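Local coordinates for chemotaxis transducer (Pseudomonas aeruginosa, PDB 6GCV), which senses nitrate by binding it directly to its PilJ-type ligand-binding domain and so drives nitrate chemotaxis, at the interface of chains A and B. Sequence-based numbering; all coordinates share one arbitrary frame. Chains: chain A/B, Chemotaxis transducer.

Contact 1: the interface of chains A and B. Residues chain A 39, 112-113, 115-116; chain B 40, 43-45.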
ATOM      1  N   LEU A  39      -0.565 -14.623   3.511  1.00 12.89           N
ATOM      2  CA  LEU A  39      -1.361 -15.100   4.642  1.00 13.57           C
ATOM      3  C   LEU A  39      -2.611 -15.862   4.166  1.00 13.48           C
ATOM      4  O   LEU A  39      -3.007 -16.869   4.772  1.00 13.73           O
ATOM      5  CB  LEU A  39      -1.762 -13.927   5.547  1.00 13.09           C
ATOM      6  CG  LEU A  39      -0.568 -13.271   6.271  1.00 13.56           C
ATOM      7  CD1 LEU A  39      -1.007 -11.912   6.792  1.00 14.81           C
ATOM      8  CD2 LEU A  39      -0.047 -14.114   7.389  1.00 14.50           C
ATOM      9  N   LEU A 112       4.924 -15.913  12.919  1.00 15.41           N
ATOM     10  CA  LEU A 112       4.024 -14.960  12.284  1.00 15.82           C
ATOM     11  C   LEU A 112       4.130 -13.549  12.881  1.00 16.44           C
ATOM     12  O   LEU A 112       3.950 -12.585  12.178  1.00 16.81           O
ATOM     13  CB  LEU A 112       2.567 -15.441  12.344  1.00 17.10           C
ATOM     14  CG  LEU A 112       2.245 -16.619  11.439  1.00 17.18           C
ATOM     15  CD1 LEU A 112       0.836 -17.079  11.714  1.00 20.34           C
ATOM     16  CD2 LEU A 112       2.431 -16.248   9.969  1.00 18.45           C
ATOM     17  N   ARG A 113       4.455 -13.451  14.169  0.67 18.11           N
ATOM     18  CA  ARG A 113       4.676 -12.136  14.760  0.67 19.11           C
ATOM     19  C   ARG A 113       5.942 -11.497  14.209  0.67 19.26           C
ATOM     20  O   ARG A 113       5.977 -10.293  13.926  0.67 20.06           O
ATOM     21  CB  ARG A 113       4.783 -12.219  16.299  0.67 22.13           C
ATOM     22  CG  ARG A 113       3.581 -12.834  16.992  0.67 26.58           C
ATOM     23  CD  ARG A 113       2.640 -11.761  17.444  0.67 30.75           C
ATOM     24  NE  ARG A 113       1.387 -12.279  17.961  0.67 27.97           N
ATOM     25  CZ  ARG A 113       0.347 -11.478  18.148  0.67 25.39           C
ATOM     26  NH1 ARG A 113      -0.773 -11.952  18.596  0.67 17.75           N
ATOM     27  NH2 ARG A 113       0.438 -10.188  17.888  0.67 29.46           N
ATOM     28  N   PHE A 115       7.115 -12.074  11.240  1.00 17.55           N
ATOM     29  CA  PHE A 115       6.738 -11.709   9.882  1.00 16.53           C
ATOM     30  C   PHE A 115       6.030 -10.352   9.836  1.00 16.38           C
ATOM     31  O   PHE A 115       6.344  -9.480   9.016  1.00 16.90           O
ATOM     32  CB  PHE A 115       5.878 -12.805   9.274  1.00 15.39           C
ATOM     33  CG  PHE A 115       5.292 -12.442   7.958  1.00 15.05           C
ATOM     34  CD1 PHE A 115       6.095 -12.232   6.861  1.00 16.03           C
ATOM     35  CD2 PHE A 115       3.922 -12.291   7.827  1.00 16.30           C
ATOM     36  CE1 PHE A 115       5.532 -11.914   5.653  1.00 16.46           C
ATOM     37  CE2 PHE A 115       3.374 -11.995   6.605  1.00 17.74           C
ATOM     38  CZ  PHE A 115       4.184 -11.796   5.541  1.00 17.64           C
ATOM     39  N   SER A 116       5.079 -10.181  10.727  1.00 17.08           N
ATOM     40  CA  SER A 116       4.364  -8.916  10.816  1.00 18.34           C
ATOM     41  C   SER A 116       5.288  -7.747  11.139  1.00 18.39           C
ATOM     42  O   SER A 116       5.195  -6.674  10.540  1.00 19.32           O
ATOM     43  CB  SER A 116       3.281  -9.017  11.891  1.00 20.35           C
ATOM     44  OG  SER A 116       2.608  -7.801  12.013  1.00 24.56           O
TER
ATOM     45  N   GLN B  40      -3.866 -11.717   9.768  1.00 13.81           N
ATOM     46  CA  GLN B  40      -3.000 -12.038  10.911  0.63 13.63           C
ATOM     47  C   GLN B  40      -3.875 -12.394  12.106  1.00 14.16           C
ATOM     48  O   GLN B  40      -3.611 -13.360  12.824  1.00 14.02           O
ATOM     49  CB  GLN B  40      -2.062 -10.868  11.306  0.63 16.04           C
ATOM     50  CG  GLN B  40      -0.826 -10.523  10.473  0.63 17.13           C
ATOM     51  CD  GLN B  40       0.471 -11.372  10.629  0.63 17.41           C
ATOM     52  OE1 GLN B  40       1.171 -11.444   9.658  0.63 22.70           O
ATOM     53  NE2 GLN B  40       0.818 -11.937  11.839  0.63 18.64           N
ATOM     54  N   LEU B  43      -5.454 -15.756  11.897  1.00 12.92           N
ATOM     55  CA  LEU B  43      -4.441 -16.758  12.239  1.00 13.52           C
ATOM     56  C   LEU B  43      -4.001 -16.744  13.687  1.00 14.14           C
ATOM     57  O   LEU B  43      -3.138 -17.529  14.058  1.00 15.33           O
ATOM     58  CB  LEU B  43      -3.248 -16.579  11.291  1.00 13.81           C
ATOM     59  CG  LEU B  43      -3.489 -17.068   9.845  1.00 14.29           C
ATOM     60  CD1 LEU B  43      -2.529 -16.428   8.857  1.00 16.17           C
ATOM     61  CD2 LEU B  43      -3.356 -18.576   9.779  1.00 16.28           C
ATOM     62  N   GLY B  44      -4.601 -15.889  14.506  1.00 13.51           N
ATOM     63  CA  GLY B  44      -4.288 -15.825  15.915  1.00 15.03           C
ATOM     64  C   GLY B  44      -2.975 -15.166  16.286  1.00 15.36           C
ATOM     65  O   GLY B  44      -2.469 -15.360  17.390  1.00 19.39           O
ATOM     66  N   ALA B  45      -2.396 -14.425  15.337  1.00 14.57           N
ATOM     67  CA  ALA B  45      -1.079 -13.819  15.490  1.00 16.23           C
ATOM     68  C   ALA B  45      -1.121 -12.328  15.195  1.00 16.23           C
ATOM     69  O   ALA B  45      -0.160 -11.745  14.683  1.00 19.68           O
ATOM     70  CB  ALA B  45      -0.059 -14.528  14.615  1.00 19.07           C
TER
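The side-chain amide nitrogen NE2 of B:Gln40 donates across the interface to the backbone carbonyl O of A:Leu112 at 3.2 Å. The same NE2 of B:Gln40 also donates within its own chain, to the carbonyl O of B:Ala45 at 3.0 Å. The two copies are helical PilJ-type sensor domains, packed side by side with two-fold symmetry. Glutamine suits this place because a single NH2 group can serve both chains. The B:Ala45 oxygen lies in the amide plane, whereas that of A:Leu112 is tilted 20° from it, and in both bonds the nitrogen stands above the plane of the carbonyl it meets. A bend at chi2 (-79°) turns the amide toward the start of chain A helix 112-137, while its NH2 still reaches the loop at B:Ala45, a bond that limits its rotation. Its oxygen OE1 faces CD2 of A:Phe115 at 3.4 Å, with ring and amide planes 26° apart, while the methyl carbons of A:Leu39 pack against the same oxygen.

Apolar contacts fill in around this amide. CB of B:Ala45 meets CB of A:Leu112 at 3.6 Å; so small a methyl lets the loop come close to the helix start. CD2 of A:Leu39 touches CD1 of B:Leu43 at 3.7 Å, the branched ends crossing at a slant. Bent at chi2, A:Arg113 lays one guanidinium face over the backbone of B:Ala45, whose carbonyl carbon C sits 3.4 Å from CZ.

Contact 2: the interface of chains A and B. Residues chain A 33, 36, 40; chain B 32, 112-113, 116, 119-120.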
ATOM      1  N   LYS A  33       0.128  -5.749   0.177  1.00 12.56           N
ATOM      2  CA  LYS A  33      -0.650  -6.675  -0.661  1.00 12.99           C
ATOM      3  C   LYS A  33      -0.044  -8.066  -0.681  1.00 12.78           C
ATOM      4  O   LYS A  33      -0.757  -9.074  -0.564  1.00 13.36           O
ATOM      5  CB  LYS A  33      -0.807  -6.090  -2.076  1.00 13.27           C
ATOM      6  CG  LYS A  33      -1.677  -6.926  -3.015  1.00 14.78           C
ATOM      7  CD  LYS A  33      -1.966  -6.155  -4.296  1.00 17.67           C
ATOM      8  CE  LYS A  33      -2.947  -6.905  -5.183  1.00 20.52           C
ATOM      9  NZ  LYS A  33      -2.215  -7.866  -6.032  1.00 25.81           N
ATOM     10  N   ARG A  36      -0.762  -9.883   2.575  1.00 13.62           N
ATOM     11  CA  ARG A  36      -2.092 -10.424   2.627  1.00 14.73           C
ATOM     12  C   ARG A  36      -2.266 -11.658   1.752  1.00 12.76           C
ATOM     13  O   ARG A  36      -2.894 -12.625   2.148  1.00 13.91           O
ATOM     14  CB  ARG A  36      -3.142  -9.366   2.532  1.00 19.24           C
ATOM     15  CG  ARG A  36      -3.329  -8.634   1.318  1.00 21.10           C
ATOM     16  CD  ARG A  36      -4.487  -9.158   0.493  1.00 22.66           C
ATOM     17  NE  ARG A  36      -4.758  -8.250  -0.601  1.00 22.45           N
ATOM     18  CZ  ARG A  36      -5.445  -8.522  -1.704  1.00 19.96           C
ATOM     19  NH1 ARG A  36      -5.675  -9.775  -2.055  1.00 22.93           N
ATOM     20  NH2 ARG A  36      -5.648  -7.501  -2.565  1.00 18.15           N
ATOM     21  N   GLN A  40      -3.213 -15.416   3.085  1.00 12.93           N
ATOM     22  CA  GLN A  40      -4.353 -16.128   2.535  1.00 13.98           C
ATOM     23  C   GLN A  40      -3.969 -17.543   2.011  1.00 13.11           C
ATOM     24  O   GLN A  40      -4.708 -18.508   2.176  1.00 14.12           O
ATOM     25  CB  GLN A  40      -5.028 -15.301   1.473  1.00 15.19           C
ATOM     26  CG  GLN A  40      -6.380 -15.858   1.072  1.00 16.58           C
ATOM     27  CD  GLN A  40      -7.236 -14.816   0.387  1.00 18.09           C
ATOM     28  OE1 GLN A  40      -7.138 -13.618   0.681  1.00 19.11           O
ATOM     29  NE2 GLN A  40      -8.077 -15.253  -0.532  1.00 19.26           N
TER
ATOM     30  N   GLN B  32      -4.639  -2.316   1.940  1.00 12.47           N
ATOM     31  CA  GLN B  32      -3.982  -3.612   1.928  1.00 12.47           C
ATOM     32  C   GLN B  32      -3.406  -3.979   3.295  1.00 12.83           C
ATOM     33  O   GLN B  32      -3.452  -5.133   3.701  1.00 13.97           O
ATOM     34  CB  GLN B  32      -2.898  -3.620   0.832  1.00 12.78           C
ATOM     35  CG  GLN B  32      -3.463  -3.311  -0.552  1.00 13.13           C
ATOM     36  CD  GLN B  32      -4.573  -4.255  -0.918  1.00 13.48           C
ATOM     37  OE1 GLN B  32      -4.324  -5.441  -1.126  1.00 15.54           O
ATOM     38  NE2 GLN B  32      -5.827  -3.772  -0.908  1.00 14.04           N
ATOM     39  N   LEU B 112     -13.110 -16.151   2.028  1.00 16.00           N
ATOM     40  CA  LEU B 112     -11.871 -15.426   1.909  1.00 15.19           C
ATOM     41  C   LEU B 112     -11.586 -14.988   0.494  1.00 14.61           C
ATOM     42  O   LEU B 112     -10.986 -13.940   0.289  1.00 16.77           O
ATOM     43  CB  LEU B 112     -10.697 -16.230   2.472  1.00 17.30           C
ATOM     44  CG  LEU B 112     -10.697 -16.445   3.971  1.00 18.53           C
ATOM     45  CD1 LEU B 112      -9.576 -17.385   4.350  1.00 22.83           C
ATOM     46  CD2 LEU B 112     -10.587 -15.130   4.707  1.00 18.76           C
ATOM     47  N   ARG B 113     -12.010 -15.750  -0.507  1.00 16.25           N
ATOM     48  CA  ARG B 113     -11.850 -15.315  -1.872  1.00 16.27           C
ATOM     49  C   ARG B 113     -12.727 -14.130  -2.189  1.00 16.23           C
ATOM     50  O   ARG B 113     -12.279 -13.228  -2.892  1.00 17.73           O
ATOM     51  CB  ARG B 113     -12.075 -16.457  -2.857  1.00 18.45           C
ATOM     52  CG  ARG B 113     -10.988 -17.516  -2.773  1.00 21.71           C
ATOM     53  CD  ARG B 113     -11.284 -18.672  -3.685  1.00 23.86           C
ATOM     54  NE  ARG B 113     -10.318 -19.749  -3.498  1.00 26.25           N
ATOM     55  CZ  ARG B 113     -10.338 -20.619  -2.483  1.00 25.57           C
ATOM     56  NH1 ARG B 113     -11.297 -20.599  -1.581  1.00 30.76           N
ATOM     57  NH2 ARG B 113      -9.421 -21.542  -2.391  1.00 31.67           N
ATOM     58  N   SER B 116     -10.781 -11.170  -0.647  1.00 15.13           N
ATOM     59  CA  SER B 116      -9.625 -10.723  -1.416  0.74 15.66           C
ATOM     60  C   SER B 116     -10.067 -10.050  -2.702  1.00 15.06           C
ATOM     61  O   SER B 116      -9.475  -9.029  -3.082  1.00 15.06           O
ATOM     62  CB  SER B 116      -8.624 -11.843  -1.659  0.74 16.25           C
ATOM     63  OG  SER B 116      -9.243 -12.956  -2.213  0.74 17.14           O
ATOM     64  N   SER B 119     -11.042  -6.586  -1.627  1.00 14.77           N
ATOM     65  CA  SER B 119      -9.851  -5.808  -1.292  1.00 14.57           C
ATOM     66  C   SER B 119      -9.189  -5.267  -2.554  1.00 14.58           C
ATOM     67  O   SER B 119      -8.782  -4.111  -2.609  1.00 15.28           O
ATOM     68  CB  SER B 119      -8.862  -6.690  -0.505  1.00 14.72           C
ATOM     69  OG  SER B 119      -7.768  -5.932  -0.012  1.00 14.68           O
ATOM     70  N   THR B 120      -9.082  -6.123  -3.564  1.00 15.25           N
ATOM     71  CA  THR B 120      -8.503  -5.721  -4.839  1.00 15.15           C
ATOM     72  C   THR B 120      -9.374  -4.694  -5.561  1.00 15.80           C
ATOM     73  O   THR B 120      -8.871  -3.764  -6.190  1.00 15.84           O
ATOM     74  CB  THR B 120      -8.162  -6.954  -5.658  1.00 16.19           C
ATOM     75  OG1 THR B 120      -7.116  -7.654  -4.954  1.00 19.00           O
ATOM     76  CG2 THR B 120      -7.695  -6.604  -7.044  1.00 17.99           C
TER
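A:Arg36 grips the side-chain oxygen OE1 of B:Gln32 side-on with two nitrogens, NE at 2.9 Å and NH2 at 2.8 Å. NH2 also bonds to the hydroxyl OG1 of B:Thr120 at 2.8 Å, nearly straight at 171°. Both acceptors lie in the guanidinium plane, so arginine's flat fan of N-H groups joins two helices of chain B. CG takes the crowded position between backbone N and carbonyl carbon (chi1 68°), and a turn at chi2 carries the guanidinium group toward chain B. CB of B:Ser119 packs over one face, toward the rim. Behind the grip, NE2 of B:Gln32 bonds to OG of B:Ser119 at 3.0 Å, which helps hold OE1 toward the arginine.

The extended A:Gln40 makes a separate polar link, its NE2 donating to OG of B:Ser116 at 3.1 Å. Serine is small enough for the amide to come up against it, and its OG in turn donates to the carbonyl oxygens of B:Leu112 and B:Arg113, which fixes the acceptor. The looser side is at A:Lys33, whose aliphatic stem merely runs alongside B:Gln32, with CG 3.6 Å from OE1.

Helix 18-42 of chain A thus lies along helices 18-42 and 112-137 of chain B, in the middle and toward one end of the paired helical bundles.

Contact 3: the interface of chains A and B. Residues chain A 14, 18, 138; chain B 14, 18, 138.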
ATOM      1  N   MET A  14       8.348  20.159  -9.461  0.67 73.60           N
ATOM      2  CA  MET A  14       9.037  18.838  -9.337  0.67 73.85           C
ATOM      3  C   MET A  14      10.078  18.634 -10.438  0.67 65.49           C
ATOM      4  O   MET A  14       9.810  18.885 -11.613  0.67 72.31           O
ATOM      5  CB  MET A  14       8.027  17.689  -9.363  0.67 78.53           C
ATOM      6  CG  MET A  14       7.162  17.582  -8.118  0.67 83.69           C
ATOM      7  SD  MET A  14       6.021  16.182  -8.168  0.67 92.26           S
ATOM      8  CE  MET A  14       7.140  14.792  -8.016  0.67 91.81           C
ATOM      9  N   PRO A  18       6.044  12.906 -11.972  1.00 29.29           N
ATOM     10  CA  PRO A  18       5.099  12.412 -10.975  1.00 30.10           C
ATOM     11  C   PRO A  18       5.064  10.896 -10.931  1.00 27.55           C
ATOM     12  O   PRO A  18       4.861  10.330  -9.855  1.00 27.29           O
ATOM     13  CB  PRO A  18       3.755  12.969 -11.455  1.00 33.71           C
ATOM     14  CG  PRO A  18       4.112  14.189 -12.221  1.00 36.57           C
ATOM     15  CD  PRO A  18       5.447  13.911 -12.871  1.00 33.05           C
ATOM     16  N   ASP A 138      10.824  18.100  -4.624  1.00 33.06           N
ATOM     17  CA  ASP A 138       9.814  19.151  -4.407  1.00 37.24           C
ATOM     18  C   ASP A 138      10.385  20.481  -3.990  1.00 37.02           C
ATOM     19  O   ASP A 138      11.397  20.543  -3.307  1.00 34.92           O
ATOM     20  CB  ASP A 138       8.831  18.725  -3.320  1.00 37.67           C
ATOM     21  CG  ASP A 138       8.104  17.439  -3.653  1.00 42.74           C
ATOM     22  OD1 ASP A 138       8.166  16.986  -4.814  1.00 48.54           O
ATOM     23  OD2 ASP A 138       7.466  16.881  -2.738  1.00 44.91           O
TER
ATOM     24  N   MET B  14       2.612  21.960 -10.125  0.54 80.66           N
ATOM     25  CA  MET B  14       1.487  21.319  -9.371  0.54 81.32           C
ATOM     26  C   MET B  14       0.623  22.360  -8.661  0.54 74.29           C
ATOM     27  O   MET B  14       1.143  23.260  -7.998  0.54 75.50           O
ATOM     28  CB  MET B  14       2.022  20.313  -8.339  0.54 86.49           C
ATOM     29  CG  MET B  14       2.593  19.044  -8.954  0.54 91.27           C
ATOM     30  SD  MET B  14       3.039  17.800  -7.727  0.54 97.99           S
ATOM     31  CE  MET B  14       1.431  17.274  -7.137  0.54 95.30           C
ATOM     32  N   PRO B  18       2.275  18.347  -2.833  1.00 26.48           N
ATOM     33  CA  PRO B  18       2.722  16.978  -2.975  1.00 27.25           C
ATOM     34  C   PRO B  18       2.156  16.071  -1.883  1.00 25.61           C
ATOM     35  O   PRO B  18       1.897  14.901  -2.131  1.00 26.10           O
ATOM     36  CB  PRO B  18       4.243  17.092  -2.849  1.00 31.27           C
ATOM     37  CG  PRO B  18       4.546  18.475  -3.303  1.00 33.38           C
ATOM     38  CD  PRO B  18       3.393  19.315  -2.854  1.00 29.84           C
ATOM     39  N   ASP B 138      -1.151  17.832 -12.308  1.00 62.82           N
ATOM     40  CA  ASP B 138       0.149  17.754 -12.998  1.00 70.36           C
ATOM     41  C   ASP B 138       1.256  17.354 -12.015  1.00 73.63           C
ATOM     42  O   ASP B 138       1.340  16.195 -11.578  1.00 72.84           O
ATOM     43  CB  ASP B 138       0.519  19.058 -13.728  1.00 73.51           C
ATOM     44  CG  ASP B 138      -0.333  19.315 -14.964  1.00 76.72           C
ATOM     45  OD1 ASP B 138      -1.439  18.748 -15.081  1.00 76.15           O
ATOM     46  OD2 ASP B 138       0.114  20.102 -15.824  1.00 78.95           O
TER
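Sulfur meets sulfur where A:Met14 and B:Met14 face each other, their SD atoms 3.4 Å apart. This is a van der Waals contact, the two thioethers meeting at an oblique angle. Each runs extended through chi2 (-178° in A:Met14, -173° in B:Met14) and turns at chi3, which carries the terminal methyl away from the line of the stem. The long, flexible thioether suits a meeting of two equivalent residues, since its polarisable sulfur can pack closely against its twin.

Proline and aspartate supply the second kind of contact, a carbon edge against oxygen. The carboxylate of A:Asp138 runs antiparallel alongside the B:Pro18 ring, with OD2 3.2 Å from CB and 3.4 Å from CG of that ring. In the other copy, where B:Asp138 ends the modelled chain with a different backbone conformation, its carbonyl O lies 3.5 Å from CG of A:Pro18; the difference may reflect the chain end. A compact proline ring suits the first turn of helix 18-42, where it offers a rigid surface to the partner.

By bringing together the segments before helix 18-42 and after helix 112-137, the site probably helps hold the membrane-facing ends of the two domains side by side.

Contacts 1 and 2 are neighbours, their C-alpha centres about 15 Å apart, whereas contact 3 lies about 37 Å from contact 1 and 31 Å from contact 2, at the opposite end of the pair. Contacts 1 and 2 are partly symmetry twins sharing Gln40, Leu112, Arg113 and Ser116 with chains exchanged. Gln40 takes a different rotamer in each chain, bonding to the Leu112 carbonyl in contact 1 and the Ser116 hydroxyl in contact 2, so the side chains break exact symmetry. Contact 3 draws on the ends of the same two helices. Such a long interface could transmit a helix shift, if this pairing is the signalling one.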